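Local coordinates for protein citrate synthase (Metallosphaera sedula, PDB 6ABW) that probably condenses acetyl-CoA with oxaloacetate and water to give citrate and free CoA in the tricarboxylic acid cycle, at residues 63-68 / 128-133; 85-90 / 117-122; 111-116 / 217-222; 208-213 / 366-371. All blocks are in the same frame, centred on the assembly; numbering follows the deposited sequence.

Contact 1. Residues 63-68 / 128-133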
loop_
_atom_site.group_PDB
_atom_site.type_symbol
_atom_site.label_atom_id
_atom_site.label_comp_id
_atom_site.label_asym_id
_atom_site.label_seq_id
_atom_site.Cartn_x
_atom_site.Cartn_y
_atom_site.Cartn_z
ATOM N N MET A 63 -16.535 -0.817 -17.198
ATOM C CA MET A 63 -15.190 -1.156 -16.785
ATOM C C MET A 63 -15.066 -2.515 -16.134
ATOM O O MET A 63 -14.098 -3.201 -16.322
ATOM C CB MET A 63 -14.660 -0.096 -15.855
ATOM C CG MET A 63 -14.517 1.236 -16.551
ATOM S SD MET A 63 -12.872 1.851 -16.161
ATOM C CE MET A 63 -12.225 1.920 -17.838
ATOM N N LEU A 64 -16.059 -2.900 -15.380
ATOM C CA LEU A 64 -16.008 -4.191 -14.658
ATOM C C LEU A 64 -16.490 -5.366 -15.522
ATOM O O LEU A 64 -16.040 -6.454 -15.327
ATOM C CB LEU A 64 -16.818 -4.106 -13.386
ATOM C CG LEU A 64 -16.230 -3.194 -12.345
ATOM C CD1 LEU A 64 -17.163 -3.215 -11.167
ATOM C CD2 LEU A 64 -14.856 -3.598 -11.914
ATOM N N TYR A 65 -17.445 -5.142 -16.404
ATOM C CA TYR A 65 -18.069 -6.238 -17.163
ATOM C C TYR A 65 -17.832 -6.167 -18.656
ATOM O O TYR A 65 -18.138 -7.145 -19.333
ATOM C CB TYR A 65 -19.543 -6.307 -16.923
ATOM C CG TYR A 65 -19.922 -6.626 -15.528
ATOM C CD1 TYR A 65 -20.066 -5.631 -14.607
ATOM C CD2 TYR A 65 -20.127 -7.934 -15.089
ATOM C CE1 TYR A 65 -20.371 -5.898 -13.300
ATOM C CE2 TYR A 65 -20.502 -8.187 -13.735
ATOM C CZ TYR A 65 -20.593 -7.158 -12.843
ATOM O OH TYR A 65 -20.952 -7.209 -11.461
ATOM N N GLY A 66 -17.319 -5.047 -19.166
ATOM C CA GLY A 66 -16.901 -4.974 -20.577
ATOM C C GLY A 66 -17.927 -4.406 -21.543
ATOM O O GLY A 66 -17.583 -4.224 -22.710
ATOM N N ASP A 67 -19.129 -4.083 -21.072
ATOM C CA ASP A 67 -20.148 -3.434 -21.870
ATOM C C ASP A 67 -21.000 -2.580 -21.043
ATOM O O ASP A 67 -21.105 -2.786 -19.841
ATOM C CB ASP A 67 -21.082 -4.482 -22.453
ATOM C CG ASP A 67 -20.545 -5.087 -23.705
ATOM O OD1 ASP A 67 -20.534 -4.380 -24.780
ATOM O OD2 ASP A 67 -20.192 -6.276 -23.617
ATOM N N LEU A 68 -21.703 -1.647 -21.693
ATOM C CA LEU A 68 -22.687 -0.842 -21.067
ATOM C C LEU A 68 -23.865 -1.729 -20.678
ATOM O O LEU A 68 -24.100 -2.738 -21.317
ATOM C CB LEU A 68 -23.162 0.306 -21.931
ATOM C CG LEU A 68 -22.045 1.329 -22.191
ATOM C CD1 LEU A 68 -22.362 2.184 -23.377
ATOM C CD2 LEU A 68 -21.831 2.170 -20.940
ATOM N N ASN A 128 -15.569 -11.331 -7.835
ATOM C CA ASN A 128 -14.593 -10.206 -7.888
ATOM C C ASN A 128 -15.307 -8.872 -8.256
ATOM O O ASN A 128 -15.090 -7.804 -7.613
ATOM C CB ASN A 128 -13.482 -10.496 -8.885
ATOM C CG ASN A 128 -12.489 -11.536 -8.449
ATOM O OD1 ASN A 128 -12.250 -11.744 -7.226
ATOM N ND2 ASN A 128 -11.862 -12.197 -9.413
ATOM N N ARG A 129 -16.205 -8.892 -9.238
ATOM C CA ARG A 129 -16.809 -7.683 -9.737
ATOM C C ARG A 129 -17.821 -7.169 -8.755
ATOM O O ARG A 129 -17.870 -5.986 -8.528
ATOM C CB ARG A 129 -17.343 -7.883 -11.159
ATOM C CG ARG A 129 -16.261 -8.163 -12.152
ATOM C CD ARG A 129 -16.832 -8.764 -13.471
ATOM N NE ARG A 129 -15.750 -9.036 -14.388
ATOM C CZ ARG A 129 -14.868 -10.014 -14.212
ATOM N NH1 ARG A 129 -14.970 -10.879 -13.179
ATOM N NH2 ARG A 129 -13.853 -10.103 -14.998
ATOM N N ASP A 130 -18.597 -8.072 -8.118
ATOM C CA ASP A 130 -19.509 -7.669 -7.059
ATOM C C ASP A 130 -18.718 -7.007 -5.900
ATOM O O ASP A 130 -19.215 -6.050 -5.297
ATOM C CB ASP A 130 -20.307 -8.844 -6.475
ATOM C CG ASP A 130 -21.345 -9.494 -7.479
ATOM O OD1 ASP A 130 -21.836 -8.882 -8.458
ATOM O OD2 ASP A 130 -21.694 -10.681 -7.220
ATOM N N ASN A 131 -17.589 -7.587 -5.517
ATOM C CA ASN A 131 -16.730 -7.000 -4.451
ATOM C C ASN A 131 -16.234 -5.604 -4.844
ATOM O O ASN A 131 -16.211 -4.735 -4.027
ATOM C CB ASN A 131 -15.537 -7.919 -4.137
ATOM C CG ASN A 131 -15.988 -9.270 -3.486
ATOM O OD1 ASN A 131 -15.258 -10.278 -3.510
ATOM N ND2 ASN A 131 -17.146 -9.272 -2.913
ATOM N N ALA A 132 -15.879 -5.403 -6.110
ATOM C CA ALA A 132 -15.448 -4.079 -6.589
ATOM C C ALA A 132 -16.571 -3.031 -6.555
ATOM O O ALA A 132 -16.368 -1.847 -6.183
ATOM C CB ALA A 132 -14.899 -4.218 -7.966
ATOM N N VAL A 133 -17.794 -3.455 -6.933
ATOM C CA VAL A 133 -18.966 -2.554 -6.870
ATOM C C VAL A 133 -19.213 -2.065 -5.468
ATOM O O VAL A 133 -19.437 -0.889 -5.243
ATOM C CB VAL A 133 -20.246 -3.233 -7.412
ATOM C CG1 VAL A 133 -21.510 -2.403 -7.095
ATOM C CG2 VAL A 133 -20.131 -3.357 -8.926
#
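L64 reaches across from the last turn of helix 56-65 to the first turns of helix 128-151. Its two methyls divide the work: CD1 lies 3.7 Å from V133 CG2, while CD2 rests 4.0 Å from A132 CB. The backbone of L64 takes part too, because the R129 side chain, extended from CG to NE, runs past the helix end and NE gives a weak hydrogen bond to L64 O (2.8 Å, N-H...O angle 127°). The far end of that guanidinium is committed to E363, which NH2 meets in a salt bridge. Next comes Y65. R129 CD sits 3.7 Å above the plane of its ring, offset toward the rim, a CH-pi contact in which the arginine stem crosses one face of the ring obliquely. The phenol oxygen ends near D130, with Y65 OH 3.5 Å from D130 OD1. At G66 phi turns positive (95°) and the helix ends; G66 and D67 both bind R381 of the second subunit. Between them the two segments join the C-terminal end of one helix to the N-terminal end of another, with helix 342-365 packed against R129 and A132 and helix 71-84 against V133.

Contact 2. Residues 85-90 / 117-122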
loop_
_atom_site.group_PDB
_atom_site.type_symbol
_atom_site.label_atom_id
_atom_site.label_comp_id
_atom_site.label_asym_id
_atom_site.label_seq_id
_atom_site.Cartn_x
_atom_site.Cartn_y
_atom_site.Cartn_z
ATOM N N TYR A 85 -23.305 1.144 0.861
ATOM C CA TYR A 85 -22.853 2.436 1.443
ATOM C C TYR A 85 -22.536 2.364 2.911
ATOM O O TYR A 85 -21.587 2.989 3.349
ATOM C CB TYR A 85 -23.881 3.551 1.258
ATOM C CG TYR A 85 -24.005 3.993 -0.184
ATOM C CD1 TYR A 85 -22.873 4.458 -0.883
ATOM C CD2 TYR A 85 -25.249 4.105 -0.792
ATOM C CE1 TYR A 85 -22.962 4.868 -2.206
ATOM C CE2 TYR A 85 -25.391 4.620 -2.080
ATOM C CZ TYR A 85 -24.244 4.948 -2.800
ATOM O OH TYR A 85 -24.401 5.435 -4.053
ATOM N N GLU A 86 -23.367 1.657 3.681
ATOM C CA GLU A 86 -23.221 1.555 5.124
ATOM C C GLU A 86 -21.950 0.768 5.452
ATOM O O GLU A 86 -21.691 -0.325 4.907
ATOM C CB GLU A 86 -24.488 0.917 5.847
ATOM C CG GLU A 86 -25.060 -0.392 5.240
ATOM C CD GLU A 86 -26.620 -0.646 5.434
ATOM O OE1 GLU A 86 -27.060 -0.684 6.611
ATOM O OE2 GLU A 86 -27.399 -0.868 4.419
ATOM N N VAL A 87 -21.111 1.379 6.290
ATOM C CA VAL A 87 -19.933 0.695 6.864
ATOM C C VAL A 87 -20.009 0.698 8.382
ATOM O O VAL A 87 -20.735 1.474 8.929
ATOM C CB VAL A 87 -18.627 1.379 6.402
ATOM C CG1 VAL A 87 -18.569 1.264 4.860
ATOM C CG2 VAL A 87 -18.515 2.836 6.842
ATOM N N PRO A 88 -19.194 -0.115 9.052
ATOM C CA PRO A 88 -19.326 -0.093 10.511
ATOM C C PRO A 88 -18.882 1.195 11.086
ATOM O O PRO A 88 -17.988 1.890 10.535
ATOM C CB PRO A 88 -18.451 -1.246 10.969
ATOM C CG PRO A 88 -18.294 -2.094 9.791
ATOM C CD PRO A 88 -18.304 -1.185 8.605
ATOM N N GLN A 89 -19.498 1.524 12.209
ATOM C CA GLN A 89 -19.194 2.738 12.921
ATOM C C GLN A 89 -17.703 2.927 13.253
ATOM O O GLN A 89 -17.219 4.076 13.279
ATOM C CB GLN A 89 -20.073 2.907 14.185
ATOM C CG GLN A 89 -21.167 3.939 13.895
ATOM C CD GLN A 89 -20.637 5.360 13.862
ATOM O OE1 GLN A 89 -19.689 5.709 14.601
ATOM N NE2 GLN A 89 -21.264 6.216 13.036
ATOM N N GLN A 90 -16.998 1.818 13.438
ATOM C CA GLN A 90 -15.590 1.849 13.760
ATOM C C GLN A 90 -14.784 2.493 12.622
ATOM O O GLN A 90 -13.800 3.173 12.893
ATOM C CB GLN A 90 -15.072 0.455 14.059
ATOM C CG GLN A 90 -15.597 -0.145 15.349
ATOM C CD GLN A 90 -17.017 -0.680 15.303
ATOM O OE1 GLN A 90 -17.613 -0.919 14.229
ATOM N NE2 GLN A 90 -17.579 -0.849 16.477
ATOM N N SER A 117 -9.657 -4.968 6.574
ATOM C CA SER A 117 -9.682 -5.848 7.714
ATOM C C SER A 117 -11.080 -6.390 7.976
ATOM O O SER A 117 -11.230 -7.520 8.426
ATOM C CB SER A 117 -9.197 -5.060 8.942
ATOM O OG SER A 117 -7.796 -4.791 8.821
ATOM N N ILE A 118 -12.107 -5.589 7.701
ATOM C CA ILE A 118 -13.497 -5.974 7.966
ATOM C C ILE A 118 -14.106 -6.788 6.797
ATOM O O ILE A 118 -14.788 -7.781 7.045
ATOM C CB ILE A 118 -14.302 -4.692 8.277
ATOM C CG1 ILE A 118 -13.793 -4.112 9.587
ATOM C CG2 ILE A 118 -15.794 -4.954 8.278
ATOM C CD1 ILE A 118 -14.210 -2.703 9.849
ATOM N N TYR A 119 -13.906 -6.354 5.558
ATOM C CA TYR A 119 -14.589 -6.844 4.392
ATOM C C TYR A 119 -13.739 -7.639 3.437
ATOM O O TYR A 119 -14.292 -8.217 2.480
ATOM C CB TYR A 119 -15.196 -5.684 3.633
ATOM C CG TYR A 119 -16.331 -4.962 4.285
ATOM C CD1 TYR A 119 -17.527 -5.625 4.579
ATOM C CD2 TYR A 119 -16.254 -3.631 4.500
ATOM C CE1 TYR A 119 -18.566 -4.949 5.192
ATOM C CE2 TYR A 119 -17.316 -2.938 5.052
ATOM C CZ TYR A 119 -18.470 -3.607 5.377
ATOM O OH TYR A 119 -19.515 -2.881 5.933
ATOM N N GLY A 120 -12.427 -7.592 3.587
ATOM C CA GLY A 120 -11.528 -8.214 2.595
ATOM C C GLY A 120 -11.886 -9.690 2.399
ATOM O O GLY A 120 -12.049 -10.429 3.408
ATOM N N MET A 121 -12.017 -10.123 1.148
ATOM C CA MET A 121 -12.289 -11.529 0.819
ATOM C C MET A 121 -11.286 -12.044 -0.203
ATOM O O MET A 121 -10.688 -11.254 -0.957
ATOM C CB MET A 121 -13.702 -11.654 0.209
ATOM C CG MET A 121 -14.847 -11.397 1.149
ATOM S SD MET A 121 -14.921 -12.733 2.359
ATOM C CE MET A 121 -15.790 -13.947 1.318
ATOM N N PRO A 122 -11.143 -13.375 -0.323
ATOM C CA PRO A 122 -10.166 -13.872 -1.274
ATOM C C PRO A 122 -10.634 -13.628 -2.735
ATOM O O PRO A 122 -11.811 -13.489 -3.027
ATOM C CB PRO A 122 -10.093 -15.408 -0.991
ATOM C CG PRO A 122 -10.718 -15.590 0.342
ATOM C CD PRO A 122 -11.653 -14.429 0.586
#
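P88, the N-cap residue of helix 89-97, packs against I118 and Y119 in the last turn of helix 104-119, so the contact joins the start of one helix to the end of another. The proline ring and the tyrosine reach toward each other tip to tip. P88 CD comes to 3.4 Å from Y119 OH and to 4.0 Å from Y119 CZ, approaching the aromatic ring obliquely. P88 and I118 slide past each other in opposite directions, with P88 CG 4.1 Å from I118 CG2.

The isoleucine and the tyrosine also pack on each other. I118 has CG1 beside the backbone N (chi1 -66°) and CG2 anti to it, and that branch lies over the centre of the Y119 ring, 3.9 Å above its plane. V87 comes in at the edge of the same ring, its CG1 near the ring plane and 4.4 Å from Y119 CE2. I118 meets V91 of its own chain and P99 of the second subunit, which places the contact beside the dimer interface.

No hydrogen bond links the two segments. Even Y119 OH and E86 O approach no closer than 3.5 Å, and a proline at the N-cap has no polar side-chain group with which to cap its helix. The segments are thus held by van der Waals packing, with the phenol oxygen against P88 CD as its closest point, and by no directed bond, while R138 of a third helix, 128-151, on which the V87 side chain also rests, adds a cation-pi contact to the tyrosine ring.

Contact 3. Residues 111-116 / 217-222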
loop_
_atom_site.group_PDB
_atom_site.type_symbol
_atom_site.label_atom_id
_atom_site.label_comp_id
_atom_site.label_asym_id
_atom_site.label_seq_id
_atom_site.Cartn_x
_atom_site.Cartn_y
_atom_site.Cartn_z
ATOM N N ALA A 111 -8.891 4.586 6.377
ATOM C CA ALA A 111 -10.226 4.025 6.254
ATOM C C ALA A 111 -10.302 2.803 5.366
ATOM O O ALA A 111 -10.881 1.814 5.729
ATOM C CB ALA A 111 -11.193 5.098 5.827
ATOM N N PHE A 112 -9.573 2.792 4.257
ATOM C CA PHE A 112 -9.542 1.620 3.376
ATOM C C PHE A 112 -8.784 0.464 4.010
ATOM O O PHE A 112 -9.149 -0.680 3.744
ATOM C CB PHE A 112 -9.006 1.974 1.985
ATOM C CG PHE A 112 -10.085 2.325 1.057
ATOM C CD1 PHE A 112 -10.632 3.570 1.029
ATOM C CD2 PHE A 112 -10.683 1.295 0.294
ATOM C CE1 PHE A 112 -11.728 3.841 0.200
ATOM C CE2 PHE A 112 -11.794 1.552 -0.513
ATOM C CZ PHE A 112 -12.333 2.810 -0.529
ATOM N N SER A 113 -7.804 0.753 4.903
ATOM C CA SER A 113 -7.114 -0.367 5.602
ATOM C C SER A 113 -8.096 -1.020 6.555
ATOM O O SER A 113 -8.159 -2.254 6.629
ATOM C CB SER A 113 -5.806 -0.033 6.395
ATOM O OG SER A 113 -4.919 0.726 5.591
ATOM N N ALA A 114 -8.903 -0.206 7.231
ATOM C CA ALA A 114 -9.935 -0.754 8.106
ATOM C C ALA A 114 -11.000 -1.520 7.371
ATOM O O ALA A 114 -11.409 -2.580 7.799
ATOM C CB ALA A 114 -10.560 0.356 8.959
ATOM N N LEU A 115 -11.453 -1.017 6.240
ATOM C CA LEU A 115 -12.367 -1.745 5.352
ATOM C C LEU A 115 -11.761 -3.051 4.872
ATOM O O LEU A 115 -12.434 -4.053 4.799
ATOM C CB LEU A 115 -12.791 -0.870 4.183
ATOM C CG LEU A 115 -13.640 0.377 4.438
ATOM C CD1 LEU A 115 -13.727 1.165 3.147
ATOM C CD2 LEU A 115 -14.983 -0.052 4.938
ATOM N N SER A 116 -10.460 -3.071 4.565
ATOM C CA SER A 116 -9.827 -4.291 4.227
ATOM C C SER A 116 -9.882 -5.364 5.341
ATOM O O SER A 116 -10.158 -6.538 5.052
ATOM C CB SER A 116 -8.425 -4.041 3.689
ATOM O OG SER A 116 -7.752 -5.221 3.337
ATOM N N CYS A 217 -5.468 -3.742 -2.158
ATOM C CA CYS A 217 -4.977 -3.193 -3.420
ATOM C C CYS A 217 -5.218 -1.682 -3.497
ATOM O O CYS A 217 -4.304 -0.937 -3.848
ATOM C CB CYS A 217 -5.555 -3.944 -4.622
ATOM S SG CYS A 217 -5.118 -5.697 -4.630
ATOM N N VAL A 218 -6.420 -1.235 -3.146
ATOM C CA VAL A 218 -6.703 0.200 -3.066
ATOM C C VAL A 218 -5.866 0.902 -1.980
ATOM O O VAL A 218 -5.429 2.030 -2.187
ATOM C CB VAL A 218 -8.227 0.475 -2.948
ATOM C CG1 VAL A 218 -8.510 1.935 -2.767
ATOM C CG2 VAL A 218 -8.859 -0.037 -4.213
ATOM N N VAL A 219 -5.638 0.294 -0.834
ATOM C CA VAL A 219 -4.757 0.873 0.198
ATOM C C VAL A 219 -3.381 1.192 -0.400
ATOM O O VAL A 219 -2.858 2.316 -0.212
ATOM C CB VAL A 219 -4.605 -0.035 1.433
ATOM C CG1 VAL A 219 -3.525 0.414 2.384
ATOM C CG2 VAL A 219 -5.908 -0.088 2.114
ATOM N N ALA A 220 -2.823 0.237 -1.129
ATOM C CA ALA A 220 -1.518 0.472 -1.720
ATOM C C ALA A 220 -1.532 1.617 -2.783
ATOM O O ALA A 220 -0.612 2.447 -2.870
ATOM C CB ALA A 220 -1.004 -0.792 -2.347
ATOM N N ALA A 221 -2.578 1.639 -3.579
ATOM C CA ALA A 221 -2.783 2.720 -4.517
ATOM C C ALA A 221 -2.825 4.064 -3.874
ATOM O O ALA A 221 -2.135 5.019 -4.318
ATOM C CB ALA A 221 -4.014 2.463 -5.386
ATOM N N LEU A 222 -3.579 4.163 -2.773
ATOM C CA LEU A 222 -3.626 5.393 -2.026
ATOM C C LEU A 222 -2.355 5.812 -1.333
ATOM O O LEU A 222 -2.035 6.998 -1.287
ATOM C CB LEU A 222 -4.750 5.323 -1.008
ATOM C CG LEU A 222 -6.189 5.227 -1.574
ATOM C CD1 LEU A 222 -7.073 4.744 -0.445
ATOM C CD2 LEU A 222 -6.720 6.545 -2.128
#
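F112 and V219 carry most of this contact between helices 104-119 and 214-225, which run nearly antiparallel (165°) with their local axes 8.8 Å apart. The aromatic contacts come first. V218 CG1 stands over one face of the F112 ring in a CH-pi contact, 4.1 Å from the centroid. L115 CD1, from the phenylalanine's own helix, lies over the centre of the opposite face. L222 crosses F112 at about a right angle, with L222 CD1 4.0 Å from F112 CD1. An alanine in place of F112 would probably open a gap between V218 and L115 and leave both methyls without the ring they press on.

Van der Waals packing of V219 follows, with CG1 anti to the backbone N (chi1 170°) and CG2 anti to the carbonyl carbon. V219 CG2 fits against the main chain, 3.5 Å from F112 C, and meets F112 CB at 3.7 Å. Separately, V219 CG1 sets a methyl against a hydroxyl, S113 OG, at 3.5 Å; that OG is bonded to E109 O and to S113 OG of the second subunit.

V219 likewise meets its own copy there, so the helix pair lies at the dimer interface. Within the chain, F112 packs on helix 128-151, and V218 and L222 on W354 of helix 342-365.

Contact 4. Residues 208-213 / 366-371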
loop_
_atom_site.group_PDB
_atom_site.type_symbol
_atom_site.label_atom_id
_atom_site.label_comp_id
_atom_site.label_asym_id
_atom_site.label_seq_id
_atom_site.Cartn_x
_atom_site.Cartn_y
_atom_site.Cartn_z
ATOM N N SER A 208 -1.914 -6.965 -5.817
ATOM C CA SER A 208 -2.823 -7.988 -6.295
ATOM C C SER A 208 -2.051 -9.282 -6.634
ATOM O O SER A 208 -2.627 -10.386 -6.576
ATOM C CB SER A 208 -3.633 -7.507 -7.503
ATOM O OG SER A 208 -2.845 -7.500 -8.688
ATOM N N SER A 209 -0.781 -9.151 -6.957
ATOM C CA SER A 209 0.067 -10.329 -7.327
ATOM C C SER A 209 0.257 -11.353 -6.209
ATOM O O SER A 209 0.646 -12.507 -6.458
ATOM C CB SER A 209 1.448 -9.886 -7.854
ATOM O OG SER A 209 2.402 -9.509 -6.841
ATOM N N THR A 210 0.071 -10.939 -4.983
ATOM C CA THR A 210 0.131 -11.851 -3.857
ATOM C C THR A 210 -1.241 -12.373 -3.469
ATOM O O THR A 210 -1.362 -13.071 -2.472
ATOM C CB THR A 210 0.745 -11.156 -2.621
ATOM O OG1 THR A 210 -0.190 -10.194 -2.113
ATOM C CG2 THR A 210 2.052 -10.460 -2.940
ATOM N N LEU A 211 -2.292 -11.882 -4.141
ATOM C CA LEU A 211 -3.662 -12.204 -3.889
ATOM C C LEU A 211 -4.177 -11.542 -2.653
ATOM O O LEU A 211 -5.197 -11.920 -2.088
ATOM C CB LEU A 211 -3.960 -13.726 -3.977
ATOM C CG LEU A 211 -3.583 -14.334 -5.310
ATOM C CD1 LEU A 211 -3.866 -15.847 -5.294
ATOM C CD2 LEU A 211 -4.217 -13.686 -6.527
ATOM N N SER A 212 -3.542 -10.438 -2.270
ATOM C CA SER A 212 -4.122 -9.560 -1.244
ATOM C C SER A 212 -5.508 -9.078 -1.714
ATOM O O SER A 212 -5.727 -8.858 -2.892
ATOM C CB SER A 212 -3.171 -8.401 -0.911
ATOM O OG SER A 212 -3.709 -7.693 0.226
ATOM N N ASP A 213 -6.453 -8.934 -0.782
ATOM C CA ASP A 213 -7.819 -8.532 -1.128
ATOM C C ASP A 213 -7.904 -7.152 -1.824
ATOM O O ASP A 213 -7.000 -6.336 -1.735
ATOM C CB ASP A 213 -8.724 -8.577 0.074
ATOM C CG ASP A 213 -8.322 -7.588 1.178
ATOM O OD1 ASP A 213 -8.705 -6.409 1.071
ATOM O OD2 ASP A 213 -7.649 -7.960 2.146
ATOM N N HIS A 366 -2.075 -13.224 -14.001
ATOM C CA HIS A 366 -1.514 -13.238 -12.681
ATOM C C HIS A 366 -0.136 -13.922 -12.783
ATOM O O HIS A 366 -0.041 -15.138 -13.007
ATOM C CB HIS A 366 -2.416 -13.954 -11.675
ATOM C CG HIS A 366 -1.734 -14.187 -10.376
ATOM N ND1 HIS A 366 -1.314 -15.435 -9.977
ATOM C CD2 HIS A 366 -1.280 -13.316 -9.449
ATOM C CE1 HIS A 366 -0.678 -15.331 -8.826
ATOM N NE2 HIS A 366 -0.636 -14.055 -8.488
ATOM N N ARG A 367 0.914 -13.098 -12.723
ATOM C CA ARG A 367 2.280 -13.557 -12.392
ATOM C C ARG A 367 2.514 -12.980 -10.979
ATOM O O ARG A 367 2.104 -11.839 -10.692
ATOM C CB ARG A 367 3.354 -13.057 -13.413
ATOM C CG ARG A 367 4.286 -14.108 -14.043
ATOM C CD ARG A 367 3.936 -14.389 -15.515
ATOM N NE ARG A 367 2.579 -14.950 -15.635
ATOM C CZ ARG A 367 1.466 -14.326 -16.058
ATOM N NH1 ARG A 367 1.462 -13.071 -16.508
ATOM N NH2 ARG A 367 0.316 -14.990 -16.048
ATOM N N LEU A 368 3.118 -13.781 -10.095
ATOM C CA LEU A 368 3.574 -13.297 -8.788
ATOM C C LEU A 368 4.797 -12.393 -9.015
ATOM O O LEU A 368 5.751 -12.811 -9.687
ATOM C CB LEU A 368 3.927 -14.467 -7.857
ATOM C CG LEU A 368 4.500 -14.141 -6.468
ATOM C CD1 LEU A 368 3.557 -13.231 -5.689
ATOM C CD2 LEU A 368 4.813 -15.443 -5.720
ATOM N N ILE A 369 4.771 -11.169 -8.465
ATOM C CA ILE A 369 5.814 -10.168 -8.779
ATOM C C ILE A 369 7.073 -10.429 -7.877
ATOM O O ILE A 369 6.998 -10.407 -6.623
ATOM C CB ILE A 369 5.251 -8.695 -8.840
ATOM C CG1 ILE A 369 4.423 -8.512 -10.140
ATOM C CG2 ILE A 369 6.379 -7.675 -8.792
ATOM C CD1 ILE A 369 3.515 -7.294 -10.239
ATOM N N ARG A 370 8.187 -10.741 -8.570
ATOM C CA ARG A 370 9.493 -11.122 -7.998
ATOM C C ARG A 370 10.692 -10.613 -8.878
ATOM O O ARG A 370 11.315 -11.371 -9.640
ATOM C CB ARG A 370 9.545 -12.652 -7.792
ATOM C CG ARG A 370 8.630 -13.180 -6.670
ATOM C CD ARG A 370 8.944 -12.536 -5.318
ATOM N NE ARG A 370 8.578 -13.370 -4.158
ATOM C CZ ARG A 370 7.581 -13.148 -3.277
ATOM N NH1 ARG A 370 6.761 -12.080 -3.360
ATOM N NH2 ARG A 370 7.400 -14.037 -2.275
ATOM N N PRO A 371 10.994 -9.305 -8.783
ATOM C CA PRO A 371 12.223 -8.728 -9.325
ATOM C C PRO A 371 13.452 -9.021 -8.447
ATOM O O PRO A 371 13.354 -9.752 -7.464
ATOM C CB PRO A 371 11.915 -7.242 -9.328
ATOM C CG PRO A 371 11.037 -7.061 -8.153
ATOM C CD PRO A 371 10.178 -8.280 -8.114
#
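S209 and H366 form the tight heart of this contact between two loops. H366 has CG anti to its backbone N (chi1 170°), and its NE2-H is directed at S209 O (2.9 Å, N-H...O angle 162°). The oxygen lies in the imidazole plane, whereas the donor stands 42° out of the carbonyl plane. L211 CD2 rests 4.0 Å above one face of the imidazole, offset toward the rim, and the backbone N of L368 lies over the other. A phenylalanine in place of H366 would probably fill much of the same space but leave S209 O without this N-H donor. Beside it, I369 N gives a weak bond to S209 OG (3.3 Å), a hydroxyl that is also bonded to V206 O, and I369 CB packs on the same OG at 3.6 Å.

The outer side is looser: the exposed side chain of R367 points away and is poorly ordered, although its carbonyl O is held by Y361 OH. L368 is poorly ordered too; its CD1 lies 4.2 Å from T210 CG2, and its close approach to S209 O is doubtful for that reason.

L211 closes helix 199-208 in a Schellman motif, and D213 then caps helix 214-225. The 366-371 loop carries the chain from helix 342-365 to strand 372-375, passing the second subunit, where H366 meets L229 and P371 meets T202.

Contacts 2 and 3 both use helix 104-119; their centres are about 11 Å apart, and V87 CG1 touches L115 CD2 at 3.8 Å. Contact 3 runs on into contact 4 through a probable hydrogen bond of 2.7 Å between S116 OG and D213 OD1. D213 also ties contact 4 to contact 2, its CG lying 3.6 Å from G120 CA. Contact 1 stands apart from contacts 3 and 4: it touches contact 2 where N131 meets M121, but its nearest atoms stay about 8 Å from those two. All four touch the second subunit, and all lie away from the acetyl-CoA pocket and the predicted active-site residues H270 and D325.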